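PDB 7BW9: serine acetyltransferase 1, putative from Entamoeba histolytica, which probably transfers an acetyl group from acetyl-CoA to the hydroxyl of L-serine, giving the O-acetylserine used in cysteine biosynthesis. Local coordinates for residues 75-88 with 142-154. Residues are numbered along the deposited sequence; the frame is centred on the assembly and turned at random.
Sequences SIEAYYNQQLAEKC and LYMNGDIEYSREL
Tyr80 reaches across to the start of helix 148-162, where its hydroxyl oxygen accepts from two backbone amides at once, Ile148 N (3.0 Å from OH) and Glu149 N (3.2 Å from OH). Both bonds are bent, as expected when one oxygen serves two successive N-H groups in the first turn of a helix. The next amide is taken by the N-cap: Asp147 OD1 turns its syn lone pair to Tyr150 N at 2.7 Å, while OD2 holds Ser151 N weakly. The Asp147 carboxylate faces this turn because chi1 (155°) carries CG to the side opposite the backbone N, and OD1 also sits at the edge of the Tyr80 ring. Tyrosine and aspartate thus share the amides of one helix start. Just before it, Gly146, with positive phi, closes helix 128-144 in a Schellman motif, and Leu84 CD1 packs against Asn145 O.

Tyr79 makes the second polar link, its OH donating to Glu153 OE1 at 2.5 Å from 38° above the carboxylate plane. Arg125 NE of the second subunit reaches both Tyr79 OH and Glu153 OE1, as a hydrogen bond to the first and a salt bridge to the second, which probably steadies the negative charge. Glu149 CB lies over one face of the Tyr79 ring, 3.6 Å from its centroid, a CH-pi contact; the chain then bends at chi2, and Glu149 OE2 is hydrogen-bonded to Ser119 OG of the second subunit. Alongside, Ile76 CG1 lies 3.8 Å from Tyr150 CD2, and the Tyr150 hydroxyl is satisfied by Glu37.

The contact joins two turns between consecutive helices, 58-79 to 82-94 and 128-144 to 148-162, in the all-helical region that precedes the left-handed beta-helix: helices 58-79 and 148-162 cross at 129° between their local segments, helix 82-94 meets the end of helix 128-144 through Cys88 and Leu142, and the second subunit packs against Tyr79, Glu149 and Glu153.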
ATOM      1  N   SER A  75      23.265   1.824  -9.890  1.00 21.76           N
ATOM      2  CA  SER A  75      22.265   0.772 -10.041  1.00 30.70           C
ATOM      3  C   SER A  75      22.151   0.316 -11.488  1.00 26.45           C
ATOM      4  O   SER A  75      21.970  -0.880 -11.752  1.00 27.65           O
ATOM      5  CB  SER A  75      20.912   1.245  -9.518  1.00 25.28           C
ATOM      6  OG  SER A  75      21.065   1.880  -8.262  1.00 34.34           O
ATOM      7  N   ILE A  76      22.233   1.250 -12.442  1.00 25.08           N
ATOM      8  CA  ILE A  76      22.095   0.865 -13.845  1.00 30.23           C
ATOM      9  C   ILE A  76      23.288   0.020 -14.282  1.00 28.92           C
ATOM     10  O   ILE A  76      23.122  -0.997 -14.971  1.00 27.05           O
ATOM     11  CB  ILE A  76      21.903   2.105 -14.741  1.00 26.89           C
ATOM     12  CG1 ILE A  76      20.581   2.806 -14.401  1.00 26.27           C
ATOM     13  CG2 ILE A  76      21.901   1.709 -16.211  1.00 24.58           C
ATOM     14  CD1 ILE A  76      20.403   4.134 -15.088  1.00 20.19           C
ATOM     15  N   GLU A  77      24.502   0.403 -13.856  1.00 28.88           N
ATOM     16  CA  GLU A  77      25.694  -0.402 -14.115  1.00 32.41           C
ATOM     17  C   GLU A  77      25.515  -1.835 -13.652  1.00 35.30           C
ATOM     18  O   GLU A  77      25.888  -2.775 -14.362  1.00 37.45           O
ATOM     19  CB  GLU A  77      26.906   0.190 -13.402  1.00 40.65           C
ATOM     20  CG  GLU A  77      27.469   1.432 -14.021  1.00 48.97           C
ATOM     21  CD  GLU A  77      28.858   1.750 -13.501  1.00 53.39           C
ATOM     22  OE1 GLU A  77      29.561   0.816 -13.045  1.00 59.22           O
ATOM     23  OE2 GLU A  77      29.231   2.940 -13.528  1.00 53.08           O
ATOM     24  N   ALA A  78      24.966  -2.019 -12.446  1.00 39.10           N
ATOM     25  CA  ALA A  78      24.803  -3.361 -11.904  1.00 34.69           C
ATOM     26  C   ALA A  78      23.966  -4.226 -12.832  1.00 37.88           C
ATOM     27  O   ALA A  78      24.292  -5.396 -13.063  1.00 34.79           O
ATOM     28  CB  ALA A  78      24.180  -3.292 -10.508  1.00 33.69           C
ATOM     29  N   TYR A  79      22.899  -3.662 -13.401  1.00 36.31           N
ATOM     30  CA  TYR A  79      22.075  -4.428 -14.330  1.00 28.14           C
ATOM     31  C   TYR A  79      22.692  -4.516 -15.725  1.00 32.96           C
ATOM     32  O   TYR A  79      22.412  -5.473 -16.457  1.00 36.28           O
ATOM     33  CB  TYR A  79      20.683  -3.808 -14.439  1.00 27.22           C
ATOM     34  CG  TYR A  79      19.741  -4.051 -13.273  1.00 32.15           C
ATOM     35  CD1 TYR A  79      19.043  -5.251 -13.147  1.00 31.40           C
ATOM     36  CD2 TYR A  79      19.506  -3.054 -12.333  1.00 30.87           C
ATOM     37  CE1 TYR A  79      18.160  -5.456 -12.100  1.00 30.32           C
ATOM     38  CE2 TYR A  79      18.625  -3.250 -11.287  1.00 31.28           C
ATOM     39  CZ  TYR A  79      17.957  -4.451 -11.171  1.00 34.05           C
ATOM     40  OH  TYR A  79      17.082  -4.634 -10.118  1.00 38.04           O
ATOM     41  N   TYR A  80      23.508  -3.528 -16.114  1.00 27.80           N
ATOM     42  CA  TYR A  80      24.023  -3.396 -17.477  1.00 29.21           C
ATOM     43  C   TYR A  80      25.514  -3.089 -17.491  1.00 32.39           C
ATOM     44  O   TYR A  80      26.336  -3.964 -17.211  1.00 40.94           O
ATOM     45  CB  TYR A  80      23.290  -2.284 -18.236  1.00 32.54           C
ATOM     46  CG  TYR A  80      21.810  -2.491 -18.399  1.00 29.84           C
ATOM     47  CD1 TYR A  80      21.302  -3.251 -19.446  1.00 35.96           C
ATOM     48  CD2 TYR A  80      20.908  -1.904 -17.515  1.00 34.46           C
ATOM     49  CE1 TYR A  80      19.931  -3.436 -19.600  1.00 34.05           C
ATOM     50  CE2 TYR A  80      19.535  -2.082 -17.657  1.00 32.54           C
ATOM     51  CZ  TYR A  80      19.053  -2.850 -18.697  1.00 34.90           C
ATOM     52  OH  TYR A  80      17.694  -3.011 -18.835  1.00 27.94           O
ATOM     53  N   ASN A  81      25.868  -1.844 -17.810  1.00 34.19           N
ATOM     54  CA  ASN A  81      27.263  -1.431 -17.896  1.00 35.51           C
ATOM     55  C   ASN A  81      27.346   0.083 -17.757  1.00 40.17           C
ATOM     56  O   ASN A  81      26.336   0.789 -17.783  1.00 34.73           O
ATOM     57  CB  ASN A  81      27.897  -1.884 -19.214  1.00 39.17           C
ATOM     58  CG  ASN A  81      27.227  -1.262 -20.420  1.00 44.83           C
ATOM     59  OD1 ASN A  81      27.347  -0.059 -20.668  1.00 46.78           O
ATOM     60  ND2 ASN A  81      26.509  -2.078 -21.175  1.00 46.30           N
ATOM     61  N   GLN A  82      28.582   0.577 -17.645  1.00 34.55           N
ATOM     62  CA  GLN A  82      28.788   2.001 -17.405  1.00 39.43           C
ATOM     63  C   GLN A  82      28.366   2.856 -18.597  1.00 36.43           C
ATOM     64  O   GLN A  82      27.902   3.987 -18.406  1.00 33.00           O
ATOM     65  CB  GLN A  82      30.254   2.283 -17.060  1.00 40.01           C
ATOM     66  CG  GLN A  82      30.512   3.750 -16.720  1.00 47.62           C
ATOM     67  CD  GLN A  82      31.444   3.955 -15.536  1.00 70.15           C
ATOM     68  OE1 GLN A  82      31.680   3.044 -14.737  1.00 72.44           O
ATOM     69  NE2 GLN A  82      31.972   5.173 -15.413  1.00 74.12           N
ATOM     70  N   GLN A  83      28.523   2.355 -19.827  1.00 38.32           N
ATOM     71  CA  GLN A  83      28.170   3.180 -20.983  1.00 43.25           C
ATOM     72  C   GLN A  83      26.685   3.531 -20.968  1.00 35.37           C
ATOM     73  O   GLN A  83      26.315   4.709 -21.051  1.00 33.80           O
ATOM     74  CB  GLN A  83      28.545   2.487 -22.300  1.00 43.64           C
ATOM     75  CG  GLN A  83      28.234   3.371 -23.522  1.00 53.74           C
ATOM     76  CD  GLN A  83      28.716   2.808 -24.859  1.00 67.08           C
ATOM     77  OE1 GLN A  83      27.936   2.220 -25.612  1.00 70.05           O
ATOM     78  NE2 GLN A  83      29.992   3.022 -25.173  1.00 61.45           N
ATOM     79  N   LEU A  84      25.823   2.515 -20.853  1.00 32.55           N
ATOM     80  CA  LEU A  84      24.384   2.756 -20.802  1.00 30.60           C
ATOM     81  C   LEU A  84      24.015   3.623 -19.603  1.00 31.95           C
ATOM     82  O   LEU A  84      23.180   4.529 -19.713  1.00 30.44           O
ATOM     83  CB  LEU A  84      23.635   1.424 -20.759  1.00 31.91           C
ATOM     84  CG  LEU A  84      22.109   1.566 -20.676  1.00 41.79           C
ATOM     85  CD1 LEU A  84      21.566   2.133 -21.978  1.00 37.04           C
ATOM     86  CD2 LEU A  84      21.412   0.254 -20.353  1.00 33.96           C
ATOM     87  N   ALA A  85      24.636   3.367 -18.450  1.00 24.98           N
ATOM     88  CA  ALA A  85      24.372   4.179 -17.266  1.00 27.38           C
ATOM     89  C   ALA A  85      24.664   5.655 -17.528  1.00 31.78           C
ATOM     90  O   ALA A  85      23.831   6.524 -17.234  1.00 30.67           O
ATOM     91  CB  ALA A  85      25.190   3.651 -16.089  1.00 26.65           C
ATOM     92  N   GLU A  86      25.835   5.956 -18.110  1.00 29.60           N
ATOM     93  CA  GLU A  86      26.176   7.338 -18.459  1.00 30.50           C
ATOM     94  C   GLU A  86      25.160   7.940 -19.425  1.00 25.95           C
ATOM     95  O   GLU A  86      24.766   9.105 -19.283  1.00 28.15           O
ATOM     96  CB  GLU A  86      27.574   7.396 -19.084  1.00 32.24           C
ATOM     97  CG  GLU A  86      28.734   7.425 -18.100  1.00 50.45           C
ATOM     98  CD  GLU A  86      29.914   8.264 -18.603  1.00 62.14           C
ATOM     99  OE1 GLU A  86      30.118   8.339 -19.839  1.00 52.67           O
ATOM    100  OE2 GLU A  86      30.629   8.852 -17.759  1.00 64.27           O
ATOM    101  N   LYS A  87      24.757   7.177 -20.438  1.00 26.16           N
ATOM    102  CA  LYS A  87      23.762   7.666 -21.392  1.00 28.80           C
ATOM    103  C   LYS A  87      22.461   8.029 -20.681  1.00 28.80           C
ATOM    104  O   LYS A  87      21.906   9.119 -20.889  1.00 24.37           O
ATOM    105  CB  LYS A  87      23.530   6.605 -22.472  1.00 30.07           C
ATOM    106  CG  LYS A  87      22.389   6.877 -23.434  1.00 34.79           C
ATOM    107  CD  LYS A  87      22.278   5.739 -24.451  1.00 47.07           C
ATOM    108  CE  LYS A  87      20.929   5.738 -25.177  1.00 43.21           C
ATOM    109  NZ  LYS A  87      20.689   7.021 -25.906  1.00 51.45           N
ATOM    110  N   CYS A  88      21.982   7.144 -19.800  1.00 26.09           N
ATOM    111  CA  CYS A  88      20.733   7.410 -19.089  1.00 22.34           C
ATOM    112  C   CYS A  88      20.855   8.638 -18.205  1.00 23.37           C
ATOM    113  O   CYS A  88      19.945   9.476 -18.159  1.00 22.16           O
ATOM    114  CB  CYS A  88      20.334   6.186 -18.268  1.00 17.49           C
ATOM    115  SG  CYS A  88      19.826   4.806 -19.342  1.00 26.05           S
ATOM    116  N   LEU A 142      14.881   7.383 -17.906  1.00 22.95           N
ATOM    117  CA  LEU A 142      15.813   6.269 -17.844  1.00 22.01           C
ATOM    118  C   LEU A 142      15.361   5.153 -18.772  1.00 24.67           C
ATOM    119  O   LEU A 142      16.148   4.634 -19.574  1.00 19.92           O
ATOM    120  CB  LEU A 142      15.936   5.781 -16.401  1.00 18.53           C
ATOM    121  CG  LEU A 142      16.348   6.876 -15.415  1.00 20.74           C
ATOM    122  CD1 LEU A 142      16.360   6.341 -13.988  1.00 14.23           C
ATOM    123  CD2 LEU A 142      17.722   7.439 -15.804  1.00 17.44           C
ATOM    124  N   TYR A 143      14.070   4.813 -18.709  1.00 21.14           N
ATOM    125  CA  TYR A 143      13.538   3.716 -19.512  1.00 20.99           C
ATOM    126  C   TYR A 143      13.675   4.011 -21.002  1.00 23.97           C
ATOM    127  O   TYR A 143      14.100   3.145 -21.776  1.00 24.15           O
ATOM    128  CB  TYR A 143      12.080   3.463 -19.118  1.00 16.51           C
ATOM    129  CG  TYR A 143      11.295   2.523 -20.014  1.00 21.84           C
ATOM    130  CD1 TYR A 143      10.726   2.980 -21.201  1.00 18.45           C
ATOM    131  CD2 TYR A 143      11.074   1.192 -19.644  1.00 20.90           C
ATOM    132  CE1 TYR A 143       9.994   2.139 -22.024  1.00 23.87           C
ATOM    133  CE2 TYR A 143      10.329   0.335 -20.459  1.00 19.96           C
ATOM    134  CZ  TYR A 143       9.789   0.818 -21.643  1.00 23.19           C
ATOM    135  OH  TYR A 143       9.047  -0.001 -22.463  1.00 29.44           O
ATOM    136  N   MET A 144      13.338   5.240 -21.415  1.00 22.22           N
ATOM    137  CA  MET A 144      13.390   5.621 -22.828  1.00 22.53           C
ATOM    138  C   MET A 144      14.810   5.618 -23.385  1.00 29.41           C
ATOM    139  O   MET A 144      14.991   5.475 -24.598  1.00 24.00           O
ATOM    140  CB  MET A 144      12.772   7.009 -23.028  1.00 19.60           C
ATOM    141  CG  MET A 144      11.256   7.064 -22.885  1.00 25.83           C
ATOM    142  SD  MET A 144      10.371   5.897 -23.945  1.00 39.62           S
ATOM    143  CE  MET A 144      11.046   6.366 -25.549  1.00 38.40           C
ATOM    144  N   ASN A 145      15.826   5.771 -22.539  1.00 22.95           N
ATOM    145  CA  ASN A 145      17.197   5.697 -23.009  1.00 23.74           C
ATOM    146  C   ASN A 145      17.822   4.329 -22.787  1.00 24.96           C
ATOM    147  O   ASN A 145      19.039   4.185 -22.928  1.00 31.91           O
ATOM    148  CB  ASN A 145      18.027   6.795 -22.363  1.00 22.28           C
ATOM    149  CG  ASN A 145      17.663   8.168 -22.894  1.00 25.93           C
ATOM    150  OD1 ASN A 145      18.309   8.676 -23.803  1.00 34.88           O
ATOM    151  ND2 ASN A 145      16.620   8.771 -22.332  1.00 23.47           N
ATOM    152  N   GLY A 146      17.018   3.320 -22.472  1.00 26.29           N
ATOM    153  CA  GLY A 146      17.417   1.931 -22.621  1.00 23.33           C
ATOM    154  C   GLY A 146      17.515   1.136 -21.344  1.00 28.71           C
ATOM    155  O   GLY A 146      17.747  -0.079 -21.419  1.00 33.77           O
ATOM    156  N   ASP A 147      17.365   1.747 -20.167  1.00 27.12           N
ATOM    157  CA  ASP A 147      17.479   1.015 -18.904  1.00 31.50           C
ATOM    158  C   ASP A 147      16.089   0.560 -18.483  1.00 27.09           C
ATOM    159  O   ASP A 147      15.337   1.314 -17.861  1.00 29.19           O
ATOM    160  CB  ASP A 147      18.117   1.872 -17.817  1.00 28.68           C
ATOM    161  CG  ASP A 147      17.708   1.425 -16.419  1.00 37.71           C
ATOM    162  OD1 ASP A 147      17.635   0.193 -16.181  1.00 39.38           O
ATOM    163  OD2 ASP A 147      17.402   2.299 -15.574  1.00 39.15           O
ATOM    164  N   ILE A 148      15.735  -0.678 -18.811  1.00 29.87           N
ATOM    165  CA  ILE A 148      14.409  -1.139 -18.430  1.00 31.45           C
ATOM    166  C   ILE A 148      14.403  -1.773 -17.045  1.00 30.11           C
ATOM    167  O   ILE A 148      13.348  -1.810 -16.402  1.00 32.68           O
ATOM    168  CB  ILE A 148      13.823  -2.098 -19.481  1.00 34.19           C
ATOM    169  CG1 ILE A 148      14.609  -3.411 -19.523  1.00 37.79           C
ATOM    170  CG2 ILE A 148      13.792  -1.419 -20.844  1.00 29.92           C
ATOM    171  CD1 ILE A 148      14.094  -4.387 -20.543  1.00 42.03           C
ATOM    172  N   GLU A 149      15.557  -2.218 -16.545  1.00 27.13           N
ATOM    173  CA  GLU A 149      15.590  -2.935 -15.277  1.00 25.93           C
ATOM    174  C   GLU A 149      15.567  -1.981 -14.088  1.00 25.29           C
ATOM    175  O   GLU A 149      14.733  -2.126 -13.186  1.00 22.84           O
ATOM    176  CB  GLU A 149      16.823  -3.831 -15.210  1.00 30.18           C
ATOM    177  CG  GLU A 149      17.012  -4.779 -16.385  1.00 35.17           C
ATOM    178  CD  GLU A 149      16.469  -6.183 -16.140  1.00 39.59           C
ATOM    179  OE1 GLU A 149      16.321  -6.583 -14.964  1.00 41.37           O
ATOM    180  OE2 GLU A 149      16.199  -6.892 -17.137  1.00 49.06           O
ATOM    181  N   TYR A 150      16.487  -1.010 -14.046  1.00 20.85           N
ATOM    182  CA  TYR A 150      16.540  -0.157 -12.862  1.00 23.65           C
ATOM    183  C   TYR A 150      15.353   0.799 -12.813  1.00 17.73           C
ATOM    184  O   TYR A 150      14.835   1.081 -11.731  1.00 20.65           O
ATOM    185  CB  TYR A 150      17.853   0.626 -12.774  1.00 21.22           C
ATOM    186  CG  TYR A 150      17.729   1.720 -11.735  1.00 15.40           C
ATOM    187  CD1 TYR A 150      17.685   1.416 -10.378  1.00 21.21           C
ATOM    188  CD2 TYR A 150      17.543   3.036 -12.112  1.00 19.14           C
ATOM    189  CE1 TYR A 150      17.526   2.409  -9.430  1.00 20.43           C
ATOM    190  CE2 TYR A 150      17.380   4.031 -11.183  1.00 17.09           C
ATOM    191  CZ  TYR A 150      17.371   3.723  -9.849  1.00 21.00           C
ATOM    192  OH  TYR A 150      17.207   4.747  -8.948  1.00 26.06           O
ATOM    193  N   SER A 151      14.906   1.312 -13.967  1.00 17.85           N
ATOM    194  CA  SER A 151      13.721   2.168 -13.966  1.00 21.75           C
ATOM    195  C   SER A 151      12.498   1.442 -13.391  1.00 16.18           C
ATOM    196  O   SER A 151      11.643   2.075 -12.760  1.00 13.91           O
ATOM    197  CB  SER A 151      13.440   2.684 -15.378  1.00 14.58           C
ATOM    198  OG  SER A 151      13.121   1.630 -16.265  1.00 19.79           O
ATOM    199  N   ARG A 152      12.424   0.118 -13.566  1.00 18.32           N
ATOM    200  CA  ARG A 152      11.319  -0.655 -13.001  1.00 16.36           C
ATOM    201  C   ARG A 152      11.483  -0.826 -11.500  1.00 16.98           C
ATOM    202  O   ARG A 152      10.527  -0.639 -10.734  1.00 17.83           O
ATOM    203  CB  ARG A 152      11.220  -2.021 -13.684  1.00 21.40           C
ATOM    204  CG  ARG A 152      10.123  -2.921 -13.109  1.00 21.18           C
ATOM    205  CD  ARG A 152       8.727  -2.400 -13.471  1.00 23.60           C
ATOM    206  NE  ARG A 152       7.648  -3.113 -12.786  1.00 27.81           N
ATOM    207  CZ  ARG A 152       7.052  -4.209 -13.253  1.00 23.50           C
ATOM    208  NH1 ARG A 152       7.436  -4.740 -14.407  1.00 23.05           N
ATOM    209  NH2 ARG A 152       6.085  -4.789 -12.560  1.00 21.19           N
ATOM    210  N   GLU A 153      12.690  -1.209 -11.065  1.00 19.63           N
ATOM    211  CA  GLU A 153      13.009  -1.254  -9.643  1.00 20.24           C
ATOM    212  C   GLU A 153      12.669   0.070  -8.966  1.00 20.03           C
ATOM    213  O   GLU A 153      12.043   0.103  -7.898  1.00 13.96           O
ATOM    214  CB  GLU A 153      14.493  -1.591  -9.464  1.00 21.75           C
ATOM    215  CG  GLU A 153      14.914  -1.901  -8.036  1.00 30.92           C
ATOM    216  CD  GLU A 153      16.434  -2.018  -7.890  1.00 39.29           C
ATOM    217  OE1 GLU A 153      16.979  -3.119  -8.130  1.00 37.94           O
ATOM    218  OE2 GLU A 153      17.085  -1.001  -7.559  1.00 49.67           O
ATOM    219  N   LEU A 154      13.069   1.179  -9.587  1.00 15.52           N
ATOM    220  CA  LEU A 154      12.731   2.497  -9.057  1.00 15.55           C
ATOM    221  C   LEU A 154      11.223   2.672  -8.913  1.00 13.52           C
ATOM    222  O   LEU A 154      10.728   3.084  -7.855  1.00 13.16           O
ATOM    223  CB  LEU A 154      13.322   3.573  -9.963  1.00 14.43           C
ATOM    224  CG  LEU A 154      13.060   5.015  -9.583  1.00 17.62           C
ATOM    225  CD1 LEU A 154      13.573   5.276  -8.164  1.00 17.77           C
ATOM    226  CD2 LEU A 154      13.772   5.914 -10.615  1.00 14.52           C
TER